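Local structure of arylmalonate decarboxylase (Bordetella bronchiseptica, 3IXL) at residues Arg81-Asn86 / Ala135-Glu140; Asn110-Leu115 / Pro207-Ser212; Gly116-Ala121 / Glu141-Thr146; Ala125-Val130 / Gly152-Glu157. The protein catalyses the enantioselective decarboxylation of 2-aryl-2-methylmalonates, taking up a proton and releasing carbon dioxide to leave 2-arylpropionates. The protein carries 2 engineered substitutions. One frame throughout, in Å; residues are numbered along the deposited sequence.

Contact 1: Arg81-Asn86 / Ala135-Glu140; sequences RGAAFN and AAFLAE
Glu140, the last residue of helix 128-140, reaches across to the first turn of helix 83-97 and binds it from outside: its carboxylate takes the N-H of Ala83, a donor that the helix itself leaves without an acceptor. The bond from Ala83 N to Glu140 OE2 is 2.7 Å long and nearly straight. The donor comes in on the syn side of the oxygen, tilted 35° out of the carboxylate plane. The second oxygen is used as well: a water accepts from Ala84 N and donates to Glu140 OE1, so two N-terminal amides share one acidic group. The positive end of the helix dipole would be expected to favour its charged form. Gly82, the N-cap residue with positive phi, lets the carboxylate come close, its CA 3.4 Å from Glu140 OE2.

The apolar half lies deeper. Phe137 has CG anti to its backbone N (chi1 172°), which sends the ring down beside the helix start, and its edge meets the backbone, with CD1 3.7 Å from Ala83 N. Ala83 CB packs on the same corner. Farther in, the Asn86 amide stands nearly perpendicular to the ring, at 83°, while its OD1 and ND2 are hydrogen-bonded to the hydroxyls of Thr103 and Thr106; its CB lies 4.0 Å from Phe137 CE1.

Contact 2: Asn110-Leu115 / Pro207-Ser212; sequences NGLRAL and PVVSSS
Gly111 brings the helix 104-114 close to strand 208-210, its CA 6.2 Å from that of Val209, in the helix-on-sheet packing of an alpha/beta sandwich. With no side chain at Gly111, the valine can press straight against the helix backbone: Val209 CG2 sits 3.7 Å from Gly111 C. The backbone there leaves little room beside the other methyl, CG1.

One residue on, Leu112 starts out along the flank of the helix, but its tip swings back toward the strand. CD2 meets Val209 CG2 at 3.8 Å, and the two side chains pass at a slant.

Leu115, the first residue beyond the helix, points at the strand and buries the most surface on its side of the contact. Its CG lies anti to the carbonyl carbon (chi1 -69°), and CD1 is carried into the angle between two partners, 3.6 Å from Val209 CG2 and 3.8 Å from Pro207 CB. Leu115 and Pro207 run past one another in opposite directions, with Leu115 CB also lying against the proline ring at CG. Val209 CG2 is thus met in turn by the Gly111 backbone and by the methyls of Leu112 and Leu115.

Strand 208-210 is an outermost strand of its parallel sheet, hydrogen-bonded to strand 183-187 through Ile184 and Leu186. Helix 196-204 packs on Val208, whose side chain points away from helix 104-114, while Arg235 and Leu236 of helix 235-238 touch Leu115.

Contact 3: Gly116-Ala121 / Glu141-Thr146; sequences GVRRVA and ESLVPT
Arg119 leaves its strand with CG anti to the carbonyl carbon and then folds at chi3 (47°), which lays its guanidinium over Thr146; the threonine turns CG2 anti to its own carbonyl carbon to meet it. The methyl stands 3.3 Å above the guanidinium plane, offset toward the rim and nearest to NH2, and the two side chains cross at about a right angle. Along the way Arg119 runs beside Val144, both pointing the same way, with the arginine CG 4.1 Å from Val144 CB. The neighbouring Arg118 bends at chi2 and chi3 and curls back over segment 141-146, bringing its CD within 3.1 Å of Ser142 O, which lies over one face of its guanidinium.

Beneath these side chains the backbones form a parallel ladder, Arg119 paired with Val144 and Val120 with Pro145. Val144 uses both its polar groups: its N-H goes to Arg118 O at 2.8 Å, and its O receives Val120 N at 2.8 Å. Thr146 N then donates to Val120 O at 2.9 Å, from above the carbonyl plane. Pro145, which has no N-H to give, instead brings its CA-H to Val120 O.

These are the two strands of a right-handed beta-alpha-beta unit whose connection is helix 128-140. A Schellman motif with Ser142 at C-prime ends that helix, and Leu143 and Pro145 pack back on Leu138. Strand 144-145 is an outermost strand of the sheet; strand 183-187 lies on the other side of strand 119-124, and nearby Asp180 forms a salt bridge with Arg119 NH2.

Contact 4: Ala125-Val130 / Gly152-Glu157; sequences AYIDDV and GITGVE. With PAC (2-phenylacetic acid), chain C.
Ile127 lays its CG2 methyl over the peptide of Gly152, 3.6 Å from Gly152 O, and meets Thr154 at a slant, with CG2 3.8 Å from Thr154 CG2. Its CG1 sits between the backbone N and the carbonyl carbon (chi1 61°), which brings CD1 to that same threonine methyl as well.

The backbones join more firmly. Ile153 N donates to Ala125 O at 2.8 Å, in the plane of the carbonyl, while Gly152 N makes a weak, bent bond to Tyr126 O. A water completes the bridge, accepting from Ile127 N and donating to Ile153 O, and so links the N-cap residue of helix 128-140 to the second loop.

Held in this way, Tyr126 turns its side chain from the loop into the pocket. Val130 CG1 lies over one face of the ring, toward its rim, and Tyr126 OH donates a hydrogen bond to O2 of phenylacetic acid at 2.7 Å. From the other segment, Val156 CG1 touches the ligand ring, 4.0 Å from C3'. The contact therefore serves both ends of the ligand, a phenol hydroxyl for the carboxylate and a methyl for the phenyl group; with Thr75, Ser76 and Gly189 also hydrogen-bonded to it, the carboxylate's negative charge is probably well dispersed.

All four contacts belong to one compact alpha/beta chain, and three draw on the run from strand 119-124 through helix 128-140 to strand 144-145. Contact 4 takes the start of that helix and contact 1 its end, their centres about 18 Å apart; contact 3 joins the flanking strands and touches contact 1 through Leu138 and Leu143. Contacts 2 and 3 reach opposite outermost strands of one parallel sheet, centres about 11 Å apart, and an Arg113-Glu141 salt bridge ties them. Along the chain, contacts 3 and 4 nest inside the loop that contact 2 closes, while contact 1 crosses the other three. Contacts 1 to 3 join helices and strands; contact 4 places Tyr126 and Val156 at the ligand.

Contact 1: Arg81-Asn86 / Ala135-Glu140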
# COMPACT_ATOMS: atom_id res chain seq x y z
N ARG A 81 2.15 10.71 9.75
CA ARG A 81 1.70 11.87 10.51
C ARG A 81 0.32 11.65 11.11
O ARG A 81 -0.23 12.56 11.73
CB ARG A 81 1.72 13.11 9.61
CG ARG A 81 3.12 13.63 9.35
CD ARG A 81 3.10 14.78 8.37
NE ARG A 81 4.38 15.47 8.30
CZ ARG A 81 4.72 16.34 7.35
NH1 ARG A 81 3.87 16.64 6.37
NH2 ARG A 81 5.92 16.90 7.39
N GLY A 82 -0.23 10.46 10.93
CA GLY A 82 -1.55 10.15 11.49
C GLY A 82 -2.66 10.21 10.46
O GLY A 82 -2.43 10.58 9.29
N ALA A 83 -3.86 9.84 10.90
CA ALA A 83 -5.02 9.72 10.01
C ALA A 83 -5.49 11.04 9.40
O ALA A 83 -5.86 11.08 8.22
CB ALA A 83 -6.18 9.03 10.73
N ALA A 84 -5.49 12.10 10.20
CA ALA A 84 -5.94 13.40 9.69
C ALA A 84 -5.07 13.85 8.52
O ALA A 84 -5.60 14.39 7.53
CB ALA A 84 -5.93 14.46 10.78
N PHE A 85 -3.76 13.64 8.60
CA PHE A 85 -2.89 14.08 7.50
C PHE A 85 -3.11 13.25 6.24
O PHE A 85 -3.09 13.78 5.14
CB PHE A 85 -1.40 14.08 7.89
CG PHE A 85 -0.49 14.44 6.75
CD1 PHE A 85 -0.40 15.75 6.31
CD2 PHE A 85 0.25 13.46 6.10
CE1 PHE A 85 0.43 16.09 5.25
CE2 PHE A 85 1.09 13.78 5.04
CZ PHE A 85 1.17 15.10 4.60
N ASN A 86 -3.32 11.95 6.39
CA ASN A 86 -3.67 11.12 5.24
C ASN A 86 -4.88 11.71 4.52
O ASN A 86 -4.87 11.88 3.29
CB ASN A 86 -3.93 9.68 5.68
CG ASN A 86 -4.28 8.77 4.52
OD1 ASN A 86 -3.55 8.71 3.52
ND2 ASN A 86 -5.39 8.06 4.64
N ALA A 135 0.82 1.48 13.75
CA ALA A 135 -0.13 1.05 14.78
C ALA A 135 -1.04 2.18 15.26
O ALA A 135 -2.24 1.97 15.43
CB ALA A 135 0.61 0.41 15.96
N ALA A 136 -0.47 3.37 15.44
CA ALA A 136 -1.26 4.53 15.87
C ALA A 136 -2.29 4.94 14.82
O ALA A 136 -3.45 5.26 15.16
CB ALA A 136 -0.35 5.70 16.21
N PHE A 137 -1.88 4.93 13.55
CA PHE A 137 -2.77 5.22 12.43
C PHE A 137 -3.94 4.24 12.40
O PHE A 137 -5.11 4.65 12.31
CB PHE A 137 -1.98 5.17 11.11
CG PHE A 137 -2.84 5.26 9.88
CD1 PHE A 137 -3.28 6.50 9.40
CD2 PHE A 137 -3.17 4.13 9.17
CE1 PHE A 137 -4.08 6.58 8.25
CE2 PHE A 137 -3.97 4.20 8.02
CZ PHE A 137 -4.41 5.43 7.57
N LEU A 138 -3.64 2.95 12.48
CA LEU A 138 -4.70 1.94 12.45
C LEU A 138 -5.67 2.10 13.62
O LEU A 138 -6.89 2.01 13.42
CB LEU A 138 -4.12 0.53 12.40
CG LEU A 138 -3.29 0.19 11.16
CD1 LEU A 138 -2.52 -1.11 11.38
CD2 LEU A 138 -4.15 0.09 9.91
N ALA A 139 -5.15 2.37 14.81
CA ALA A 139 -6.00 2.61 15.99
C ALA A 139 -6.89 3.85 15.81
O ALA A 139 -8.06 3.83 16.20
CB ALA A 139 -5.15 2.72 17.25
N GLU A 140 -6.34 4.91 15.22
CA GLU A 140 -7.13 6.11 14.92
C GLU A 140 -8.30 5.79 14.00
O GLU A 140 -9.34 6.46 14.03
CB GLU A 140 -6.26 7.19 14.25
CG GLU A 140 -5.36 7.99 15.17
CD GLU A 140 -4.57 9.06 14.42
OE1 GLU A 140 -4.58 10.24 14.85
OE2 GLU A 140 -3.94 8.74 13.40
O HOH W 1 -4.69 12.25 13.08

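Contact 2: Asn110-Leu115 / Pro207-Ser212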
# COMPACT_ATOMS: atom_id res chain seq x y z
N ASN A 110 -9.14 0.37 3.29
CA ASN A 110 -10.26 -0.13 2.50
C ASN A 110 -10.20 -1.64 2.33
O ASN A 110 -11.22 -2.32 2.43
CB ASN A 110 -10.32 0.56 1.14
CG ASN A 110 -10.82 1.99 1.23
OD1 ASN A 110 -11.42 2.40 2.23
ND2 ASN A 110 -10.54 2.76 0.19
N GLY A 111 -9.00 -2.18 2.10
CA GLY A 111 -8.84 -3.62 1.92
C GLY A 111 -9.14 -4.39 3.19
O GLY A 111 -9.82 -5.41 3.14
N LEU A 112 -8.63 -3.90 4.31
CA LEU A 112 -8.90 -4.55 5.59
C LEU A 112 -10.39 -4.58 5.90
O LEU A 112 -10.93 -5.62 6.30
CB LEU A 112 -8.13 -3.86 6.73
CG LEU A 112 -6.61 -4.08 6.67
CD1 LEU A 112 -5.88 -3.07 7.56
CD2 LEU A 112 -6.23 -5.51 7.07
N ARG A 113 -11.07 -3.46 5.67
CA ARG A 113 -12.52 -3.41 5.89
C ARG A 113 -13.28 -4.33 4.94
O ARG A 113 -14.20 -5.03 5.35
CB ARG A 113 -13.02 -1.97 5.81
CG ARG A 113 -12.59 -1.17 7.03
CD ARG A 113 -12.75 0.32 6.81
NE ARG A 113 -12.16 1.09 7.91
CZ ARG A 113 -11.81 2.36 7.82
NH1 ARG A 113 -11.96 3.02 6.67
NH2 ARG A 113 -11.28 2.99 8.87
N ALA A 114 -12.87 -4.35 3.67
CA ALA A 114 -13.49 -5.23 2.68
C ALA A 114 -13.43 -6.70 3.10
O ALA A 114 -14.30 -7.50 2.74
CB ALA A 114 -12.81 -5.05 1.32
N LEU A 115 -12.37 -7.06 3.82
CA LEU A 115 -12.15 -8.45 4.24
C LEU A 115 -12.60 -8.72 5.67
O LEU A 115 -12.36 -9.80 6.20
CB LEU A 115 -10.68 -8.85 4.04
CG LEU A 115 -10.29 -8.94 2.56
CD1 LEU A 115 -8.79 -8.83 2.39
CD2 LEU A 115 -10.82 -10.24 1.95
N PRO A 207 -7.30 -13.68 5.86
CA PRO A 207 -6.89 -12.85 4.73
C PRO A 207 -5.64 -12.01 5.01
O PRO A 207 -5.37 -11.65 6.17
CB PRO A 207 -8.10 -11.95 4.49
CG PRO A 207 -8.74 -11.84 5.83
CD PRO A 207 -8.49 -13.14 6.54
N VAL A 208 -4.91 -11.70 3.95
CA VAL A 208 -3.77 -10.80 3.98
C VAL A 208 -4.04 -9.59 3.10
O VAL A 208 -4.45 -9.74 1.93
CB VAL A 208 -2.48 -11.47 3.45
CG1 VAL A 208 -1.30 -10.50 3.45
CG2 VAL A 208 -2.15 -12.70 4.29
N VAL A 209 -3.80 -8.41 3.64
CA VAL A 209 -3.82 -7.18 2.84
C VAL A 209 -2.38 -6.71 2.74
O VAL A 209 -1.73 -6.50 3.76
CB VAL A 209 -4.73 -6.09 3.47
CG1 VAL A 209 -4.62 -4.77 2.69
CG2 VAL A 209 -6.18 -6.55 3.46
N SER A 210 -1.90 -6.56 1.51
CA SER A 210 -0.51 -6.19 1.26
C SER A 210 -0.49 -4.82 0.60
O SER A 210 -1.29 -4.56 -0.30
CB SER A 210 0.16 -7.24 0.37
OG SER A 210 1.49 -6.89 0.10
N SER A 211 0.44 -3.96 1.03
CA SER A 211 0.49 -2.56 0.56
C SER A 211 0.40 -2.36 -0.97
O SER A 211 -0.49 -1.66 -1.45
CB SER A 211 1.77 -1.88 1.05
OG SER A 211 1.72 -1.62 2.43
N SER A 212 1.34 -2.93 -1.72
CA SER A 212 1.38 -2.66 -3.16
C SER A 212 0.12 -3.19 -3.87
O SER A 212 -0.57 -2.45 -4.55
CB SER A 212 2.67 -3.18 -3.78
OG SER A 212 2.76 -2.78 -5.13

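Contact 3: Gly116-Ala121 / Glu141-Thr146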
# COMPACT_ATOMS: atom_id res chain seq x y z
N GLY A 116 -13.26 -7.73 6.29
CA GLY A 116 -13.80 -7.88 7.64
C GLY A 116 -12.74 -8.01 8.72
O GLY A 116 -12.95 -8.68 9.74
N VAL A 117 -11.60 -7.36 8.52
CA VAL A 117 -10.50 -7.43 9.46
C VAL A 117 -10.56 -6.24 10.41
O VAL A 117 -10.44 -5.10 9.99
CB VAL A 117 -9.14 -7.47 8.73
CG1 VAL A 117 -7.99 -7.49 9.72
CG2 VAL A 117 -9.07 -8.67 7.81
N ARG A 118 -10.78 -6.53 11.69
CA ARG A 118 -10.74 -5.51 12.74
C ARG A 118 -9.47 -5.65 13.56
O ARG A 118 -8.76 -4.67 13.81
CB ARG A 118 -11.99 -5.62 13.64
CG ARG A 118 -11.93 -4.81 14.93
CD ARG A 118 -12.16 -3.33 14.69
NE ARG A 118 -13.55 -3.01 14.32
CZ ARG A 118 -14.41 -2.37 15.11
NH1 ARG A 118 -14.06 -1.96 16.32
NH2 ARG A 118 -15.65 -2.14 14.67
N ARG A 119 -9.18 -6.88 13.99
CA ARG A 119 -7.96 -7.19 14.73
C ARG A 119 -6.92 -7.67 13.73
O ARG A 119 -7.11 -8.69 13.07
CB ARG A 119 -8.23 -8.26 15.77
CG ARG A 119 -9.06 -7.76 16.93
CD ARG A 119 -9.42 -8.90 17.87
NE ARG A 119 -8.28 -9.74 18.20
CZ ARG A 119 -7.32 -9.41 19.06
NH1 ARG A 119 -7.36 -8.24 19.69
NH2 ARG A 119 -6.32 -10.24 19.30
N VAL A 120 -5.83 -6.91 13.62
CA VAL A 120 -4.91 -7.08 12.51
C VAL A 120 -3.48 -7.27 12.99
O VAL A 120 -2.93 -6.43 13.70
CB VAL A 120 -5.04 -5.89 11.51
CG1 VAL A 120 -4.76 -4.53 12.17
CG2 VAL A 120 -4.16 -6.12 10.27
N ALA A 121 -2.89 -8.40 12.61
CA ALA A 121 -1.48 -8.65 12.88
C ALA A 121 -0.66 -7.89 11.84
O ALA A 121 -1.05 -7.83 10.67
CB ALA A 121 -1.19 -10.14 12.81
N GLU A 141 -8.11 4.77 13.16
CA GLU A 141 -9.09 4.37 12.17
C GLU A 141 -9.96 3.20 12.63
O GLU A 141 -10.59 2.52 11.82
CB GLU A 141 -8.38 4.04 10.85
CG GLU A 141 -7.81 5.27 10.15
CD GLU A 141 -8.87 6.10 9.42
OE1 GLU A 141 -10.04 5.67 9.35
OE2 GLU A 141 -8.51 7.17 8.89
N SER A 142 -9.99 2.99 13.95
CA SER A 142 -10.86 2.00 14.59
C SER A 142 -10.50 0.54 14.30
O SER A 142 -11.35 -0.35 14.37
CB SER A 142 -12.34 2.27 14.28
OG SER A 142 -12.72 3.54 14.77
N LEU A 143 -9.23 0.30 13.99
CA LEU A 143 -8.72 -1.06 13.88
C LEU A 143 -7.87 -1.36 15.10
O LEU A 143 -7.46 -0.44 15.83
CB LEU A 143 -7.90 -1.25 12.60
CG LEU A 143 -8.67 -1.00 11.30
CD1 LEU A 143 -7.73 -1.04 10.11
CD2 LEU A 143 -9.81 -1.98 11.12
N VAL A 144 -7.60 -2.64 15.33
CA VAL A 144 -6.85 -3.06 16.51
C VAL A 144 -5.60 -3.83 16.08
O VAL A 144 -5.69 -5.01 15.73
CB VAL A 144 -7.71 -3.94 17.47
CG1 VAL A 144 -6.90 -4.34 18.71
CG2 VAL A 144 -8.98 -3.20 17.88
N PRO A 145 -4.44 -3.15 16.08
CA PRO A 145 -3.20 -3.86 15.77
C PRO A 145 -2.88 -4.84 16.89
O PRO A 145 -3.07 -4.52 18.08
CB PRO A 145 -2.15 -2.74 15.70
CG PRO A 145 -2.94 -1.46 15.61
CD PRO A 145 -4.22 -1.72 16.33
N THR A 146 -2.44 -6.03 16.52
CA THR A 146 -2.20 -7.10 17.48
C THR A 146 -0.71 -7.47 17.49
O THR A 146 0.11 -6.68 17.96
CB THR A 146 -3.12 -8.32 17.22
OG1 THR A 146 -2.87 -8.84 15.91
CG2 THR A 146 -4.59 -7.92 17.34

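Contact 4: Ala125-Val130 / Gly152-Glu157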
# COMPACT_ATOMS: atom_id res chain seq x y z
N ALA A 125 8.03 -4.16 6.68
CA ALA A 125 9.41 -4.04 6.26
C ALA A 125 10.18 -3.08 7.16
O ALA A 125 11.39 -2.97 7.01
CB ALA A 125 9.46 -3.56 4.81
N TYR A 126 9.49 -2.38 8.05
CA TYR A 126 10.00 -1.13 8.63
C TYR A 126 10.79 -1.23 9.92
O TYR A 126 10.77 -2.25 10.61
CB TYR A 126 8.85 -0.17 8.93
CG TYR A 126 7.79 -0.00 7.88
CD1 TYR A 126 6.45 -0.23 8.20
CD2 TYR A 126 8.10 0.45 6.60
CE1 TYR A 126 5.45 -0.05 7.25
CE2 TYR A 126 7.11 0.63 5.64
CZ TYR A 126 5.78 0.39 5.99
OH TYR A 126 4.77 0.58 5.06
N ILE A 127 11.47 -0.12 10.24
CA ILE A 127 12.01 0.10 11.59
C ILE A 127 10.89 0.56 12.54
O ILE A 127 9.83 0.99 12.09
CB ILE A 127 13.22 1.09 11.61
CG1 ILE A 127 12.82 2.48 11.08
CG2 ILE A 127 14.39 0.51 10.81
CD1 ILE A 127 13.91 3.56 11.30
N ASP A 128 11.15 0.49 13.84
CA ASP A 128 10.07 0.60 14.82
C ASP A 128 9.39 1.95 14.97
O ASP A 128 8.21 1.99 15.33
CB ASP A 128 10.50 0.04 16.18
CG ASP A 128 10.46 -1.48 16.22
OD1 ASP A 128 9.82 -2.11 15.33
OD2 ASP A 128 11.06 -2.06 17.15
N ASP A 129 10.09 3.05 14.68
CA ASP A 129 9.40 4.34 14.71
C ASP A 129 8.26 4.32 13.70
O ASP A 129 7.16 4.79 13.98
CB ASP A 129 10.35 5.51 14.42
CG ASP A 129 9.67 6.88 14.52
OD1 ASP A 129 8.69 7.03 15.27
OD2 ASP A 129 10.15 7.81 13.85
N VAL A 130 8.54 3.77 12.52
CA VAL A 130 7.52 3.67 11.48
C VAL A 130 6.43 2.65 11.89
O VAL A 130 5.25 2.91 11.68
CB VAL A 130 8.16 3.35 10.12
CG1 VAL A 130 7.09 3.20 9.04
CG2 VAL A 130 9.14 4.45 9.72
N GLY A 152 12.92 -4.27 9.65
CA GLY A 152 13.87 -3.19 10.01
C GLY A 152 14.68 -2.63 8.85
O GLY A 152 15.85 -2.28 9.01
N ILE A 153 14.04 -2.52 7.69
CA ILE A 153 14.69 -2.02 6.47
C ILE A 153 14.31 -0.56 6.21
O ILE A 153 13.14 -0.19 6.33
CB ILE A 153 14.28 -2.88 5.25
CG1 ILE A 153 14.69 -4.34 5.46
CG2 ILE A 153 14.89 -2.33 3.95
CD1 ILE A 153 14.09 -5.30 4.45
N THR A 154 15.29 0.26 5.85
CA THR A 154 14.98 1.63 5.42
C THR A 154 15.33 1.92 3.97
O THR A 154 14.97 2.97 3.46
CB THR A 154 15.65 2.71 6.29
OG1 THR A 154 17.07 2.63 6.17
CG2 THR A 154 15.20 2.57 7.74
N GLY A 155 16.04 1.01 3.31
CA GLY A 155 16.41 1.23 1.91
C GLY A 155 15.31 0.79 0.96
O GLY A 155 14.75 -0.29 1.12
N VAL A 156 15.01 1.63 -0.03
CA VAL A 156 13.98 1.30 -1.03
C VAL A 156 14.36 0.04 -1.83
O VAL A 156 13.57 -0.90 -1.93
CB VAL A 156 13.70 2.49 -1.97
CG1 VAL A 156 12.85 2.06 -3.16
CG2 VAL A 156 13.03 3.62 -1.22
N GLU A 157 15.57 0.03 -2.39
CA GLU A 157 16.06 -1.14 -3.14
C GLU A 157 16.15 -2.41 -2.31
O GLU A 157 15.87 -3.51 -2.80
CB GLU A 157 17.42 -0.84 -3.80
CG GLU A 157 17.35 -0.52 -5.28
CD GLU A 157 16.27 0.48 -5.63
OE1 GLU A 157 16.32 1.63 -5.14
OE2 GLU A 157 15.37 0.11 -6.41
C1 PAC C . 5.79 2.11 2.11
C2 PAC C . 7.18 2.40 1.58
C1' PAC C . 7.52 2.13 0.13
C2' PAC C . 8.86 1.84 -0.14
C3' PAC C . 9.30 1.59 -1.44
C4' PAC C . 8.39 1.64 -2.49
C5' PAC C . 7.04 1.93 -2.23
C6' PAC C . 6.60 2.19 -0.93
O1 PAC C . 4.87 1.61 1.41
O2 PAC C . 5.61 2.42 3.33
O HOH W 2 11.57 1.61 7.76